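PDB 2QC3: malonyl CoA-acyl carrier protein transacylase from Mycobacterium tuberculosis, which catalyses the transfer of the malonyl group from malonyl-CoA to holo-acyl carrier protein, giving malonyl-ACP and free CoA for fatty acid biosynthesis. Local coordinates for residues 40-45 / 60-65; 130-135 / 164-169; 198-203 / 244-249. All coordinates share one frame; numbering follows the deposited sequence.

Contact 1 of 3, residues 40-45 / 60-65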
ATOM      1  N   LEU A  40       2.979   1.435  19.466  1.00 41.50           N
ATOM      2  CA  LEU A  40       3.373   0.088  19.096  1.00 41.74           C
ATOM      3  C   LEU A  40       4.899  -0.003  19.106  1.00 41.80           C
ATOM      4  O   LEU A  40       5.581   0.903  18.634  1.00 42.42           O
ATOM      5  CB  LEU A  40       2.844  -0.211  17.690  1.00 42.88           C
ATOM      6  CG  LEU A  40       2.215  -1.562  17.343  1.00 43.70           C
ATOM      7  CD1 LEU A  40       1.034  -1.846  18.260  1.00 42.67           C
ATOM      8  CD2 LEU A  40       1.756  -1.528  15.884  1.00 42.99           C
ATOM      9  N   ASP A  41       5.435  -1.092  19.644  1.00 42.27           N
ATOM     10  CA  ASP A  41       6.882  -1.278  19.692  1.00 43.39           C
ATOM     11  C   ASP A  41       7.343  -1.693  18.301  1.00 41.97           C
ATOM     12  O   ASP A  41       7.691  -2.849  18.075  1.00 42.89           O
ATOM     13  CB  ASP A  41       7.248  -2.371  20.699  1.00 44.84           C
ATOM     14  CG  ASP A  41       8.722  -2.349  21.084  1.00 46.91           C
ATOM     15  OD1 ASP A  41       9.581  -2.169  20.194  1.00 46.53           O
ATOM     16  OD2 ASP A  41       9.021  -2.529  22.284  1.00 49.14           O
ATOM     17  N   LEU A  42       7.337  -0.745  17.370  1.00 42.05           N
ATOM     18  CA  LEU A  42       7.741  -1.019  15.995  1.00 42.68           C
ATOM     19  C   LEU A  42       9.156  -1.583  15.899  1.00 42.97           C
ATOM     20  O   LEU A  42       9.455  -2.375  15.008  1.00 43.28           O
ATOM     21  CB  LEU A  42       7.635   0.256  15.152  1.00 42.05           C
ATOM     22  CG  LEU A  42       6.229   0.855  15.024  1.00 40.86           C
ATOM     23  CD1 LEU A  42       6.290   2.144  14.226  1.00 41.70           C
ATOM     24  CD2 LEU A  42       5.306  -0.150  14.351  1.00 40.52           C
ATOM     25  N   ALA A  43      10.022  -1.171  16.819  1.00 43.93           N
ATOM     26  CA  ALA A  43      11.406  -1.634  16.833  1.00 44.87           C
ATOM     27  C   ALA A  43      11.496  -3.157  16.859  1.00 44.93           C
ATOM     28  O   ALA A  43      12.102  -3.766  15.978  1.00 44.94           O
ATOM     29  CB  ALA A  43      12.139  -1.050  18.034  1.00 44.66           C
ATOM     30  N   ARG A  44      10.895  -3.774  17.871  1.00 45.71           N
ATOM     31  CA  ARG A  44      10.929  -5.228  17.986  1.00 46.92           C
ATOM     32  C   ARG A  44      10.078  -5.885  16.907  1.00 46.54           C
ATOM     33  O   ARG A  44      10.409  -6.966  16.418  1.00 46.24           O
ATOM     34  CB  ARG A  44      10.442  -5.676  19.366  1.00 48.35           C
ATOM     35  CG  ARG A  44       9.085  -5.123  19.761  1.00 52.41           C
ATOM     36  CD  ARG A  44       8.508  -5.837  20.983  1.00 53.57           C
ATOM     37  NE  ARG A  44       7.580  -6.906  20.609  1.00 55.63           N
ATOM     38  CZ  ARG A  44       7.919  -8.013  19.954  1.00 56.19           C
ATOM     39  NH1 ARG A  44       9.177  -8.223  19.590  1.00 56.78           N
ATOM     40  NH2 ARG A  44       6.992  -8.912  19.651  1.00 55.41           N
ATOM     41  N   LEU A  45       8.984  -5.227  16.535  1.00 46.17           N
ATOM     42  CA  LEU A  45       8.087  -5.752  15.512  1.00 44.33           C
ATOM     43  C   LEU A  45       8.779  -5.909  14.165  1.00 43.23           C
ATOM     44  O   LEU A  45       8.581  -6.904  13.474  1.00 44.04           O
ATOM     45  CB  LEU A  45       6.869  -4.836  15.359  1.00 44.19           C
ATOM     46  CG  LEU A  45       5.919  -4.809  16.558  1.00 44.41           C
ATOM     47  CD1 LEU A  45       4.885  -3.713  16.385  1.00 45.02           C
ATOM     48  CD2 LEU A  45       5.254  -6.171  16.700  1.00 45.35           C
ATOM     49  N   ALA A  60       1.196  -5.090  10.637  1.00 26.56           N
ATOM     50  CA  ALA A  60       1.855  -4.946   9.342  1.00 27.86           C
ATOM     51  C   ALA A  60       1.619  -3.606   8.664  1.00 27.76           C
ATOM     52  O   ALA A  60       2.489  -3.099   7.956  1.00 28.08           O
ATOM     53  CB  ALA A  60       1.434  -6.066   8.412  1.00 26.92           C
ATOM     54  N   GLN A  61       0.449  -3.022   8.870  1.00 26.88           N
ATOM     55  CA  GLN A  61       0.175  -1.749   8.229  1.00 27.43           C
ATOM     56  C   GLN A  61       1.120  -0.622   8.705  1.00 26.80           C
ATOM     57  O   GLN A  61       1.778   0.024   7.886  1.00 27.65           O
ATOM     58  CB  GLN A  61      -1.306  -1.385   8.412  1.00 25.42           C
ATOM     59  CG  GLN A  61      -2.247  -2.181   7.530  1.00 23.35           C
ATOM     60  CD  GLN A  61      -3.640  -1.589   7.474  1.00 22.81           C
ATOM     61  OE1 GLN A  61      -3.811  -0.409   7.185  1.00 22.74           O
ATOM     62  NE2 GLN A  61      -4.644  -2.415   7.734  1.00 21.82           N
ATOM     63  N   PRO A  62       1.216  -0.377  10.026  1.00 26.61           N
ATOM     64  CA  PRO A  62       2.119   0.694  10.458  1.00 25.62           C
ATOM     65  C   PRO A  62       3.585   0.311  10.259  1.00 24.86           C
ATOM     66  O   PRO A  62       4.439   1.166  10.050  1.00 23.31           O
ATOM     67  CB  PRO A  62       1.758   0.874  11.932  1.00 26.00           C
ATOM     68  CG  PRO A  62       1.390  -0.513  12.345  1.00 27.51           C
ATOM     69  CD  PRO A  62       0.546  -0.992  11.186  1.00 26.67           C
ATOM     70  N   LEU A  63       3.862  -0.986  10.325  1.00 25.29           N
ATOM     71  CA  LEU A  63       5.216  -1.493  10.155  1.00 26.14           C
ATOM     72  C   LEU A  63       5.671  -1.254   8.717  1.00 26.36           C
ATOM     73  O   LEU A  63       6.788  -0.790   8.474  1.00 25.98           O
ATOM     74  CB  LEU A  63       5.246  -2.987  10.489  1.00 27.56           C
ATOM     75  CG  LEU A  63       6.600  -3.679  10.674  1.00 32.31           C
ATOM     76  CD1 LEU A  63       7.398  -2.987  11.775  1.00 30.72           C
ATOM     77  CD2 LEU A  63       6.361  -5.147  11.025  1.00 32.06           C
ATOM     78  N   ILE A  64       4.797  -1.565   7.763  1.00 25.27           N
ATOM     79  CA  ILE A  64       5.110  -1.359   6.353  1.00 25.57           C
ATOM     80  C   ILE A  64       5.316   0.122   6.052  1.00 25.59           C
ATOM     81  O   ILE A  64       6.261   0.489   5.352  1.00 26.67           O
ATOM     82  CB  ILE A  64       3.996  -1.916   5.443  1.00 25.18           C
ATOM     83  CG1 ILE A  64       3.989  -3.444   5.526  1.00 25.35           C
ATOM     84  CG2 ILE A  64       4.216  -1.469   3.988  1.00 24.85           C
ATOM     85  CD1 ILE A  64       2.784  -4.085   4.872  1.00 26.10           C
ATOM     86  N   VAL A  65       4.433   0.969   6.576  1.00 25.29           N
ATOM     87  CA  VAL A  65       4.550   2.407   6.366  1.00 24.67           C
ATOM     88  C   VAL A  65       5.839   2.903   7.018  1.00 26.07           C
ATOM     89  O   VAL A  65       6.532   3.754   6.464  1.00 23.79           O
ATOM     90  CB  VAL A  65       3.330   3.178   6.959  1.00 25.26           C
ATOM     91  CG1 VAL A  65       3.604   4.678   6.958  1.00 25.24           C
ATOM     92  CG2 VAL A  65       2.080   2.889   6.133  1.00 20.91           C
TER
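Leu-40, Leu-42 and Leu-45 meet Pro-62 and Leu-63, and the side-chain contacts between them are all apolar. The closest side-chain pair is Leu-40 with Pro-62: CD2 of Leu-40 lies 3.7 Å from CG of Pro-62. The two side chains cross at about a right angle. Leu-42 reaches the same ring more loosely, with CD2 at 4.4 Å from CB of Pro-62. Leu-63 has CG anti to the backbone N (chi1 -167°), which sends its two methyls toward helix 42-47. Its CD1 packs against CB of Leu-45 at 4.1 Å.

The methyls of Leu-63 also touch backbone. CD2 of Leu-63 is 3.7 Å from O of Leu-45, and CD1 of Leu-63 is 3.9 Å from O of Leu-42. These are van der Waals contacts. No hydrogen bond joins the two segments.

The arrangement is helix-on-helix packing within the acyl transferase domain. Short helix 42-47 rests on the early turns of long helix 57-77, and the chain between them passes through helix 51-54. Pro-62 has no N-H to bond to the preceding turn, and helix 57-77 is kinked there.

On the 40-45 side, the helix start is capped. Asp-41 is the N-cap of helix 42-47. Its OD1 accepts from N of Arg-44 at 3.1 Å, in a nearly straight bond (173°) that arrives from above the carboxylate plane. Arg-44 forms a salt bridge with Glu-53. Leu-42 also touches Ile-31 and Trp-34 of helix 27-37, while Pro-62 packs on Ala-115 of helix 107-125.

Contact 2 of 3, residues 130-135 / 164-169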
ATOM      1  N   THR A 130     -14.779 -12.811   6.437  1.00 20.50           N
ATOM      2  CA  THR A 130     -14.419 -12.431   5.082  1.00 21.11           C
ATOM      3  C   THR A 130     -12.954 -12.716   4.785  1.00 19.36           C
ATOM      4  O   THR A 130     -12.190 -13.063   5.676  1.00 20.07           O
ATOM      5  CB  THR A 130     -14.683 -10.945   4.879  1.00 19.31           C
ATOM      6  OG1 THR A 130     -13.817 -10.194   5.736  1.00 21.52           O
ATOM      7  CG2 THR A 130     -16.107 -10.617   5.252  1.00 20.89           C
ATOM      8  N   GLY A 131     -12.575 -12.571   3.522  1.00 20.17           N
ATOM      9  CA  GLY A 131     -11.202 -12.814   3.128  1.00 17.37           C
ATOM     10  C   GLY A 131     -10.937 -12.236   1.754  1.00 19.60           C
ATOM     11  O   GLY A 131     -11.759 -11.493   1.212  1.00 16.99           O
ATOM     12  N   MET A 132      -9.781 -12.573   1.194  1.00 17.38           N
ATOM     13  CA  MET A 132      -9.394 -12.110  -0.126  1.00 19.44           C
ATOM     14  C   MET A 132      -8.696 -13.272  -0.819  1.00 20.02           C
ATOM     15  O   MET A 132      -8.033 -14.083  -0.172  1.00 19.86           O
ATOM     16  CB  MET A 132      -8.423 -10.927  -0.030  1.00 20.46           C
ATOM     17  CG  MET A 132      -8.979  -9.708   0.685  1.00 21.07           C
ATOM     18  SD  MET A 132      -7.775  -8.403   0.796  1.00 23.12           S
ATOM     19  CE  MET A 132      -8.198  -7.431  -0.672  1.00 25.25           C
ATOM     20  N   SER A 133      -8.854 -13.351  -2.131  1.00 19.87           N
ATOM     21  CA  SER A 133      -8.223 -14.403  -2.907  1.00 21.72           C
ATOM     22  C   SER A 133      -7.767 -13.813  -4.218  1.00 22.17           C
ATOM     23  O   SER A 133      -8.533 -13.135  -4.915  1.00 22.88           O
ATOM     24  CB  SER A 133      -9.194 -15.556  -3.192  1.00 22.48           C
ATOM     25  OG  SER A 133      -9.542 -16.254  -2.008  1.00 26.01           O
ATOM     26  N   ALA A 134      -6.507 -14.058  -4.546  1.00 21.63           N
ATOM     27  CA  ALA A 134      -5.962 -13.576  -5.792  1.00 21.08           C
ATOM     28  C   ALA A 134      -6.547 -14.467  -6.878  1.00 21.07           C
ATOM     29  O   ALA A 134      -6.794 -15.657  -6.655  1.00 21.26           O
ATOM     30  CB  ALA A 134      -4.431 -13.688  -5.777  1.00 21.16           C
ATOM     31  N   VAL A 135      -6.813 -13.881  -8.035  1.00 21.58           N
ATOM     32  CA  VAL A 135      -7.327 -14.636  -9.168  1.00 22.15           C
ATOM     33  C   VAL A 135      -6.428 -14.231 -10.327  1.00 23.42           C
ATOM     34  O   VAL A 135      -6.475 -13.092 -10.792  1.00 22.22           O
ATOM     35  CB  VAL A 135      -8.786 -14.276  -9.507  1.00 22.71           C
ATOM     36  CG1 VAL A 135      -9.255 -15.106 -10.697  1.00 21.78           C
ATOM     37  CG2 VAL A 135      -9.689 -14.534  -8.292  1.00 22.98           C
ATOM     38  N   VAL A 164      -7.773  -9.341  -7.376  1.00 24.04           N
ATOM     39  CA  VAL A 164      -7.910  -9.912  -6.053  1.00 22.26           C
ATOM     40  C   VAL A 164      -9.397  -9.802  -5.732  1.00 21.73           C
ATOM     41  O   VAL A 164      -9.970  -8.710  -5.743  1.00 19.03           O
ATOM     42  CB  VAL A 164      -7.092  -9.159  -4.984  1.00 22.67           C
ATOM     43  CG1 VAL A 164      -7.390  -9.756  -3.610  1.00 19.92           C
ATOM     44  CG2 VAL A 164      -5.589  -9.262  -5.284  1.00 22.01           C
ATOM     45  N   ALA A 165     -10.027 -10.946  -5.488  1.00 21.64           N
ATOM     46  CA  ALA A 165     -11.438 -10.973  -5.156  1.00 19.29           C
ATOM     47  C   ALA A 165     -11.560 -10.920  -3.643  1.00 19.69           C
ATOM     48  O   ALA A 165     -10.695 -11.424  -2.927  1.00 21.06           O
ATOM     49  CB  ALA A 165     -12.077 -12.243  -5.696  1.00 17.30           C
ATOM     50  N   ALA A 166     -12.632 -10.309  -3.155  1.00 19.95           N
ATOM     51  CA  ALA A 166     -12.847 -10.217  -1.717  1.00 19.02           C
ATOM     52  C   ALA A 166     -14.325 -10.258  -1.371  1.00 18.60           C
ATOM     53  O   ALA A 166     -15.170  -9.773  -2.120  1.00 16.35           O
ATOM     54  CB  ALA A 166     -12.209  -8.944  -1.171  1.00 18.27           C
ATOM     55  N   GLY A 167     -14.622 -10.867  -0.231  1.00 20.58           N
ATOM     56  CA  GLY A 167     -15.990 -10.985   0.234  1.00 20.76           C
ATOM     57  C   GLY A 167     -16.037 -12.018   1.341  1.00 21.90           C
ATOM     58  O   GLY A 167     -15.011 -12.299   1.969  1.00 19.69           O
ATOM     59  N   ARG A 168     -17.215 -12.587   1.580  1.00 21.86           N
ATOM     60  CA  ARG A 168     -17.371 -13.608   2.615  1.00 22.31           C
ATOM     61  C   ARG A 168     -16.577 -14.835   2.202  1.00 21.38           C
ATOM     62  O   ARG A 168     -16.533 -15.178   1.025  1.00 18.80           O
ATOM     63  CB  ARG A 168     -18.851 -13.970   2.793  1.00 23.11           C
ATOM     64  CG  ARG A 168     -19.715 -12.818   3.330  1.00 25.62           C
ATOM     65  CD  ARG A 168     -21.193 -13.197   3.396  1.00 29.01           C
ATOM     66  NE  ARG A 168     -22.050 -12.038   3.640  1.00 31.66           N
ATOM     67  CZ  ARG A 168     -22.229 -11.486   4.830  1.00 31.61           C
ATOM     68  NH1 ARG A 168     -21.612 -12.000   5.881  1.00 35.61           N
ATOM     69  NH2 ARG A 168     -23.016 -10.426   4.969  1.00 28.87           N
ATOM     70  N   LEU A 169     -15.941 -15.477   3.176  1.00 22.21           N
ATOM     71  CA  LEU A 169     -15.137 -16.668   2.932  1.00 24.29           C
ATOM     72  C   LEU A 169     -16.000 -17.660   2.191  1.00 27.11           C
ATOM     73  O   LEU A 169     -15.542 -18.399   1.314  1.00 24.78           O
ATOM     74  CB  LEU A 169     -14.674 -17.265   4.269  1.00 25.50           C
ATOM     75  CG  LEU A 169     -13.647 -16.405   5.009  1.00 26.24           C
ATOM     76  CD1 LEU A 169     -13.459 -16.897   6.437  1.00 26.17           C
ATOM     77  CD2 LEU A 169     -12.333 -16.445   4.235  1.00 26.04           C
TER
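The peptide group between Thr-130 and Gly-131 has Leu-169 over one face: CD2 of Leu-169 lies 3.7 Å from O of Thr-130. At the side of this group, N of Gly-131 donates to O of Gly-167 at 2.9 Å, almost in line with the carbonyl (172°). The return bond, N of Gly-167 to O of Gly-131, is longer at 3.3 Å. A second, shorter pair follows: N of Ser-133 to O of Ala-165 at 2.8 Å, and N of Ala-165 to O of Ser-133 at 2.7 Å. The strands are thus antiparallel.

Met-132, Ala-134, Val-164 and Ala-166 share one face. CG of Met-132 meets CB of Ala-166 at 3.8 Å. The bend at chi3 (94°) then brings CE of Met-132 to 3.8 Å from CG1 of Val-164. Ser-133 and Ala-165 occupy the other face.

The strand order and connections are those of a ferredoxin-like subdomain, as in other FabD enzymes. Strand 184-187 flanks strand 130-136, and strand 153-159 flanks strand 162-166. Leu-172 and Leu-175 of helix 169-177 pack on the Ser-133 and Ala-165 face, while Met-132 touches Phe-194 from the opposite one.

Contact 3 of 3, residues 198-203 / 244-249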
ATOM      1  N   PHE A 198     -17.283  -4.509   3.709  1.00 23.36           N
ATOM      2  CA  PHE A 198     -17.102  -5.239   4.960  1.00 22.45           C
ATOM      3  C   PHE A 198     -16.151  -4.528   5.923  1.00 22.55           C
ATOM      4  O   PHE A 198     -16.109  -4.843   7.113  1.00 20.59           O
ATOM      5  CB  PHE A 198     -16.639  -6.678   4.684  1.00 23.12           C
ATOM      6  CG  PHE A 198     -17.690  -7.523   4.005  1.00 22.86           C
ATOM      7  CD1 PHE A 198     -17.626  -7.783   2.636  1.00 23.09           C
ATOM      8  CD2 PHE A 198     -18.785  -7.991   4.725  1.00 21.62           C
ATOM      9  CE1 PHE A 198     -18.645  -8.491   1.990  1.00 23.50           C
ATOM     10  CE2 PHE A 198     -19.809  -8.699   4.097  1.00 24.09           C
ATOM     11  CZ  PHE A 198     -19.743  -8.950   2.724  1.00 23.29           C
ATOM     12  N   MET A 199     -15.393  -3.561   5.409  1.00 21.32           N
ATOM     13  CA  MET A 199     -14.490  -2.795   6.258  1.00 19.61           C
ATOM     14  C   MET A 199     -15.225  -1.567   6.800  1.00 19.66           C
ATOM     15  O   MET A 199     -14.677  -0.823   7.597  1.00 18.60           O
ATOM     16  CB  MET A 199     -13.252  -2.344   5.471  1.00 21.53           C
ATOM     17  CG  MET A 199     -12.312  -3.475   5.079  1.00 19.63           C
ATOM     18  SD  MET A 199     -11.707  -4.349   6.535  1.00 22.21           S
ATOM     19  CE  MET A 199     -12.851  -5.724   6.601  1.00 22.14           C
ATOM     20  N   ALA A 200     -16.472  -1.373   6.371  1.00 22.06           N
ATOM     21  CA  ALA A 200     -17.271  -0.220   6.789  1.00 24.39           C
ATOM     22  C   ALA A 200     -17.203   0.133   8.271  1.00 24.67           C
ATOM     23  O   ALA A 200     -17.127   1.305   8.619  1.00 24.61           O
ATOM     24  CB  ALA A 200     -18.732  -0.412   6.375  1.00 27.13           C
ATOM     25  N   PRO A 201     -17.236  -0.868   9.164  1.00 27.39           N
ATOM     26  CA  PRO A 201     -17.174  -0.525  10.588  1.00 28.28           C
ATOM     27  C   PRO A 201     -15.861   0.123  11.028  1.00 29.83           C
ATOM     28  O   PRO A 201     -15.770   0.685  12.121  1.00 31.29           O
ATOM     29  CB  PRO A 201     -17.462  -1.857  11.288  1.00 28.12           C
ATOM     30  CG  PRO A 201     -17.068  -2.891  10.279  1.00 29.61           C
ATOM     31  CD  PRO A 201     -17.503  -2.304   8.970  1.00 27.69           C
ATOM     32  N   ALA A 202     -14.850   0.069  10.168  1.00 28.33           N
ATOM     33  CA  ALA A 202     -13.558   0.675  10.487  1.00 28.30           C
ATOM     34  C   ALA A 202     -13.511   2.153  10.091  1.00 28.11           C
ATOM     35  O   ALA A 202     -12.619   2.884  10.517  1.00 26.64           O
ATOM     36  CB  ALA A 202     -12.432  -0.088   9.781  1.00 26.21           C
ATOM     37  N   LEU A 203     -14.478   2.590   9.283  1.00 29.57           N
ATOM     38  CA  LEU A 203     -14.531   3.977   8.816  1.00 31.48           C
ATOM     39  C   LEU A 203     -14.545   5.045   9.903  1.00 32.02           C
ATOM     40  O   LEU A 203     -13.782   6.003   9.839  1.00 33.17           O
ATOM     41  CB  LEU A 203     -15.745   4.196   7.907  1.00 31.67           C
ATOM     42  CG  LEU A 203     -15.613   3.795   6.439  1.00 32.14           C
ATOM     43  CD1 LEU A 203     -16.936   3.995   5.713  1.00 32.38           C
ATOM     44  CD2 LEU A 203     -14.513   4.622   5.800  1.00 33.29           C
ATOM     45  N   GLN A 244     -11.181   5.196   0.619  1.00 21.39           N
ATOM     46  CA  GLN A 244     -10.548   4.007   0.057  1.00 20.03           C
ATOM     47  C   GLN A 244     -10.630   2.802   0.979  1.00 21.80           C
ATOM     48  O   GLN A 244     -10.438   1.663   0.548  1.00 21.59           O
ATOM     49  CB  GLN A 244      -9.075   4.284  -0.280  1.00 21.46           C
ATOM     50  CG  GLN A 244      -8.880   4.851  -1.661  1.00 18.62           C
ATOM     51  CD  GLN A 244      -9.513   3.974  -2.716  1.00 21.14           C
ATOM     52  OE1 GLN A 244      -9.075   2.845  -2.963  1.00 22.29           O
ATOM     53  NE2 GLN A 244     -10.557   4.479  -3.333  1.00 18.18           N
ATOM     54  N   LEU A 245     -10.914   3.056   2.251  1.00 22.78           N
ATOM     55  CA  LEU A 245     -11.010   1.987   3.227  1.00 23.72           C
ATOM     56  C   LEU A 245     -11.967   0.891   2.769  1.00 22.08           C
ATOM     57  O   LEU A 245     -11.695  -0.289   2.941  1.00 22.34           O
ATOM     58  CB  LEU A 245     -11.466   2.556   4.572  1.00 23.66           C
ATOM     59  CG  LEU A 245     -11.094   1.738   5.810  1.00 26.18           C
ATOM     60  CD1 LEU A 245      -9.577   1.577   5.877  1.00 25.35           C
ATOM     61  CD2 LEU A 245     -11.596   2.443   7.066  1.00 25.45           C
ATOM     62  N   THR A 246     -13.080   1.285   2.164  1.00 23.85           N
ATOM     63  CA  THR A 246     -14.078   0.324   1.703  1.00 22.29           C
ATOM     64  C   THR A 246     -14.176   0.255   0.183  1.00 22.38           C
ATOM     65  O   THR A 246     -15.088  -0.373  -0.352  1.00 21.73           O
ATOM     66  CB  THR A 246     -15.480   0.687   2.248  1.00 23.21           C
ATOM     67  OG1 THR A 246     -15.852   1.988   1.770  1.00 21.87           O
ATOM     68  CG2 THR A 246     -15.480   0.698   3.772  1.00 20.75           C
ATOM     69  N   GLN A 247     -13.239   0.890  -0.511  1.00 21.23           N
ATOM     70  CA  GLN A 247     -13.267   0.913  -1.972  1.00 22.32           C
ATOM     71  C   GLN A 247     -12.140   0.132  -2.645  1.00 19.81           C
ATOM     72  O   GLN A 247     -11.051   0.001  -2.100  1.00 19.72           O
ATOM     73  CB  GLN A 247     -13.225   2.365  -2.464  1.00 22.34           C
ATOM     74  CG  GLN A 247     -14.397   3.208  -1.990  1.00 25.55           C
ATOM     75  CD  GLN A 247     -15.721   2.664  -2.480  1.00 29.17           C
ATOM     76  OE1 GLN A 247     -16.005   2.676  -3.681  1.00 29.07           O
ATOM     77  NE2 GLN A 247     -16.540   2.172  -1.552  1.00 28.81           N
ATOM     78  N   PRO A 248     -12.400  -0.391  -3.852  1.00 20.59           N
ATOM     79  CA  PRO A 248     -11.415  -1.158  -4.619  1.00 21.38           C
ATOM     80  C   PRO A 248     -10.137  -0.366  -4.909  1.00 20.78           C
ATOM     81  O   PRO A 248     -10.163   0.857  -5.062  1.00 20.39           O
ATOM     82  CB  PRO A 248     -12.162  -1.492  -5.907  1.00 19.12           C
ATOM     83  CG  PRO A 248     -13.594  -1.579  -5.445  1.00 20.35           C
ATOM     84  CD  PRO A 248     -13.710  -0.396  -4.528  1.00 18.28           C
ATOM     85  N   VAL A 249      -9.024  -1.079  -4.984  1.00 20.17           N
ATOM     86  CA  VAL A 249      -7.742  -0.471  -5.292  1.00 20.33           C
ATOM     87  C   VAL A 249      -7.568  -0.577  -6.807  1.00 19.82           C
ATOM     88  O   VAL A 249      -7.369  -1.672  -7.334  1.00 19.30           O
ATOM     89  CB  VAL A 249      -6.579  -1.230  -4.587  1.00 21.23           C
ATOM     90  CG1 VAL A 249      -5.222  -0.671  -5.039  1.00 18.51           C
ATOM     91  CG2 VAL A 249      -6.726  -1.112  -3.068  1.00 17.90           C
TER
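Thr-246 and Leu-245 set their side chains against the backbone of residues 199-203. Thr-246 has OG1 between the backbone N and the carbonyl carbon (chi1 61°), which puts CG2 anti to the carbonyl carbon. This methyl lies over the face of the peptide group joining Met-199 to Ala-200, 3.5 Å from N of Ala-200. The hydroxyl takes a different course: NE2 of Gln-247 donates to OG1 of Thr-246 in a weak bond of 3.4 Å.

Leu-245 has CG anti to the backbone N (chi1 -156°), and from there its CD2 reaches the main chain of Ala-202, 3.6 Å from C of that residue. The same methyl meets CB of Ala-202 at 3.8 Å. Leu-203 comes alongside, running in the opposite direction to Leu-245, with the CD2 atoms of Leu-203 and Leu-245 3.9 Å apart. Against Thr-246 the same leucine lies roughly at a right angle, with CG of Leu-203 at 4.1 Å from CG2 of Thr-246.

Met-199 touches with the base of its side chain: CB is 3.6 Å from O of Leu-245. The chain then bends at chi2 (-59°) and again at chi3, and its thioether end leads away from residues 244-249. No hydrogen bond crosses the contact.

Leu-245 also touches Arg-117 and Met-121 of helix 107-125. O of Gln-244 accepts from N of Gln-247 at 3.1 Å and from ND1 of His-195, which bonds weakly to O of Gln-247 as well. Val-249 touches both Ser-92 and His-195. A main-chain carbonyl accepting from the histidine ND1, here O of Gln-244, is as in other FabD active sites and is consistent with the catalytic roles inferred for Ser-92 and His-195.

In the fold
Contacts 2 and 3 adjoin, with centres 14 Å apart. Phe-198 of contact 3 joins them: its CG is 3.7 Å from CG2 of Thr-130, and its CE2 is 3.7 Å from NH2 of Arg-168. Both border the active site inferred from relatives. The side chain of Met-132 is about 5 Å from that of His-195, and that of Leu-245 about 6 Å. A bound acetate, probably from the crystallisation liquor, also lies about 5 Å from the Met-132 side chain. Contact 1 is centred farther off, 25 Å from contact 2 and 21 Å from contact 3, though its nearest atoms come within about 6 Å of contact 3 without touching. The side chains of Pro-62 and Ser-92 are about 12 Å apart.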